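Local atomic coordinates of uncharacterized protein (Vibrio parahaemolyticus M0605, PDB entry 3X0T), a protein that probably acts as the PirA component of a plasmid-encoded, pore-forming-type toxin that makes this marine bacterium virulent. Residues K67-S71 against L82-D86. Where two conformers were deposited one is given. Residue numbers count along the deposited sequence, not the author numbering.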
ATOM      1  N   LYS A  67      -2.237 -10.637  -7.727  1.00  7.33           N
ATOM      2  CA  LYS A  67      -0.853 -10.845  -8.161  1.00  8.15           C
ATOM      3  C   LYS A  67       0.009  -9.750  -7.606  1.00  8.04           C
ATOM      4  O   LYS A  67      -0.468  -8.635  -7.386  1.00  8.39           O
ATOM      5  CB  LYS A  67      -0.758 -10.811  -9.705  1.00  9.32           C
ATOM      6  CG  LYS A  67      -1.521 -11.893 -10.417  1.00 13.44           C
ATOM      7  CD  LYS A  67      -2.900 -11.307 -10.926  1.00 15.43           C
ATOM      8  CE  LYS A  67      -3.676 -12.262 -11.855  1.00 15.92           C
ATOM      9  NZ  LYS A  67      -4.114 -13.509 -11.209  1.00 20.95           N
ATOM     10  N   VAL A  68       1.281 -10.017  -7.340  1.00  7.96           N
ATOM     11  CA  VAL A  68       2.196  -9.078  -6.788  1.00  8.26           C
ATOM     12  C   VAL A  68       2.966  -8.311  -7.886  1.00  7.82           C
ATOM     13  O   VAL A  68       3.668  -8.935  -8.677  1.00  9.07           O
ATOM     14  CB  VAL A  68       3.171  -9.747  -5.795  1.00  8.87           C
ATOM     15  CG1 VAL A  68       4.145  -8.694  -5.224  1.00  9.74           C
ATOM     16  CG2 VAL A  68       2.442 -10.536  -4.750  1.00  9.79           C
ATOM     17  N   ALA A  69       2.787  -6.997  -7.927  1.00  8.03           N
ATOM     18  CA  ALA A  69       3.569  -6.136  -8.836  1.00  8.42           C
ATOM     19  C   ALA A  69       4.817  -5.610  -8.155  1.00  8.02           C
ATOM     20  O   ALA A  69       5.827  -5.414  -8.859  1.00 10.52           O
ATOM     21  CB  ALA A  69       2.731  -4.965  -9.339  1.00  9.82           C
ATOM     22  N   LYS A  70       4.778  -5.276  -6.864  1.00  8.02           N
ATOM     23  CA  LYS A  70       5.920  -4.717  -6.126  1.00  8.70           C
ATOM     24  C   LYS A  70       5.862  -5.213  -4.711  1.00  8.13           C
ATOM     25  O   LYS A  70       4.762  -5.395  -4.158  1.00  8.75           O
ATOM     26  CB  LYS A  70       5.923  -3.201  -6.135  1.00  9.48           C
ATOM     27  CG  LYS A  70       6.091  -2.531  -7.504  1.00 11.59           C
ATOM     28  CD  LYS A  70       6.410  -1.028  -7.413  1.00 16.08           C
ATOM     29  CE  LYS A  70       6.760  -0.401  -8.729  1.00 17.71           C
ATOM     30  NZ  LYS A  70       7.247   0.990  -8.425  1.00 19.40           N
ATOM     31  N   SER A  71       7.027  -5.402  -4.095  1.00  8.97           N
ATOM     32  CA  SER A  71       7.097  -5.806  -2.708  1.00  9.50           C
ATOM     33  C   SER A  71       8.333  -5.213  -2.040  1.00  9.58           C
ATOM     34  O   SER A  71       9.378  -5.147  -2.718  1.00 11.63           O
ATOM     35  CB  SER A  71       7.132  -7.329  -2.620  1.00 11.52           C
ATOM     36  OG  SER A  71       7.019  -7.814  -1.297  1.00 12.67           O
ATOM     37  N   LEU A  82       6.555   3.732  -1.709  1.00 11.00           N
ATOM     38  CA  LEU A  82       6.104   2.757  -2.685  1.00  9.51           C
ATOM     39  C   LEU A  82       5.476   3.500  -3.837  1.00 10.00           C
ATOM     40  O   LEU A  82       4.359   4.038  -3.753  1.00 10.40           O
ATOM     41  CB  LEU A  82       5.053   1.844  -2.015  1.00 10.30           C
ATOM     42  CG  LEU A  82       4.422   0.789  -2.919  1.00 10.17           C
ATOM     43  CD1 LEU A  82       5.471  -0.113  -3.511  1.00 16.63           C
ATOM     44  CD2 LEU A  82       3.360   0.017  -2.192  1.00 10.69           C
ATOM     45  N   GLN A  83       6.228   3.552  -4.947  1.00 11.08           N
ATOM     46  CA  GLN A  83       5.702   4.222  -6.149  1.00 12.05           C
ATOM     47  C   GLN A  83       4.768   3.251  -6.893  1.00  9.63           C
ATOM     48  O   GLN A  83       5.127   2.100  -7.117  1.00 10.91           O
ATOM     49  CB  GLN A  83       6.939   4.608  -7.011  1.00 12.92           C
ATOM     50  CG  GLN A  83       6.561   5.298  -8.320  1.00 14.15           C
ATOM     51  CD  GLN A  83       5.955   6.718  -8.119  1.00 12.12           C
ATOM     52  OE1 GLN A  83       6.113   7.374  -7.088  1.00 13.79           O
ATOM     53  NE2 GLN A  83       5.270   7.156  -9.170  1.00 14.33           N
ATOM     54  N   ARG A  84       3.639   3.771  -7.341  1.00 10.06           N
ATOM     55  CA  ARG A  84       2.722   2.916  -8.068  0.60  9.51           C
ATOM     56  C   ARG A  84       3.356   2.404  -9.349  1.00  9.95           C
ATOM     57  O   ARG A  84       4.183   3.097  -9.948  1.00 11.78           O
ATOM     58  CB  ARG A  84       1.485   3.702  -8.427  0.60  8.16           C
ATOM     59  CG  ARG A  84       1.789   4.801  -9.428  0.60  9.81           C
ATOM     60  CD  ARG A  84       0.551   5.593  -9.686  0.60 12.08           C
ATOM     61  NE  ARG A  84       0.838   6.680 -10.648  0.60 11.73           N
ATOM     62  CZ  ARG A  84       0.088   7.774 -10.808  0.60 14.57           C
ATOM     63  NH1 ARG A  84      -0.942   7.945 -10.056  0.60 15.86           N
ATOM     64  NH2 ARG A  84       0.379   8.686 -11.762  0.60 18.57           N
ATOM     65  N   PRO A  85       2.993   1.216  -9.860  1.00  9.56           N
ATOM     66  CA  PRO A  85       3.421   0.820 -11.210  1.00 10.64           C
ATOM     67  C   PRO A  85       2.994   1.848 -12.227  1.00 10.22           C
ATOM     68  O   PRO A  85       1.965   2.504 -12.104  1.00 11.16           O
ATOM     69  CB  PRO A  85       2.700  -0.524 -11.413  1.00 10.92           C
ATOM     70  CG  PRO A  85       2.472  -1.044 -10.004  1.00  9.74           C
ATOM     71  CD  PRO A  85       2.118   0.207  -9.219  1.00  9.30           C
ATOM     72  N   ASP A  86       3.728   1.968 -13.331  0.80 12.07           N
ATOM     73  CA  ASP A  86       3.315   2.931 -14.366  0.80 13.13           C
ATOM     74  C   ASP A  86       2.134   2.419 -15.204  0.80 14.63           C
ATOM     75  O   ASP A  86       1.458   3.264 -15.860  0.80 15.97           O
ATOM     76  CB  ASP A  86       4.495   3.108 -15.376  0.80 17.95           C
ATOM     77  CG  ASP A  86       5.686   3.815 -14.859  0.80 20.75           C
ATOM     78  OD1 ASP A  86       5.578   4.613 -13.880  0.80 23.31           O
ATOM     79  OD2 ASP A  86       6.777   3.648 -15.477  0.80 25.27           O
TER
HETATM   80  O   HOH W   1       6.809   2.285 -10.779  1.00 23.23           O
HETATM   81  O   HOH W   2       8.654   1.770  -5.347  1.00 25.79           O
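A single lysine side chain supplies the direct hydrogen bond between these two segments: K70, in a fully extended conformation beyond chi1, reaches from the edge strand 67-74 of one sheet to the loop that follows strand 79-82, the edge of the other. Its NZ donates a hydrogen bond of 2.7 Å to the backbone O of Q83. Water 1, 2.7 Å from K70 NZ, passes the link on to R84 O, 2.9 Å from that water; water 2 accepts from Q83 N and, weakly, from K70 NZ. The ammonium group thus meets a main-chain carbonyl and water oxygens.

K70 sits in a classic beta bulge, A69 and K70 both facing Y55 of strand 51-58, consistent with both CA-to-CB bonds pointing toward 82-86. A69 CB meets P85 CG at 4.0 Å, and K70 CB lies 4.1 Å from L82 CD1, so apolar contacts accompany the polar one; P85 also packs on Y55. The CA-to-CB bond of R84 points away from 67-71, and its NH1 hydrogen-bonds G38 O.

The contact joins the outermost strand of one sheet of the jelly roll to the loop following the outermost strand of the other. Because the lysine's direct bond goes to a carbonyl, the link depends on the backbone path at Q83 more than on that residue's side chain, whose amide oxygen pairs with H81.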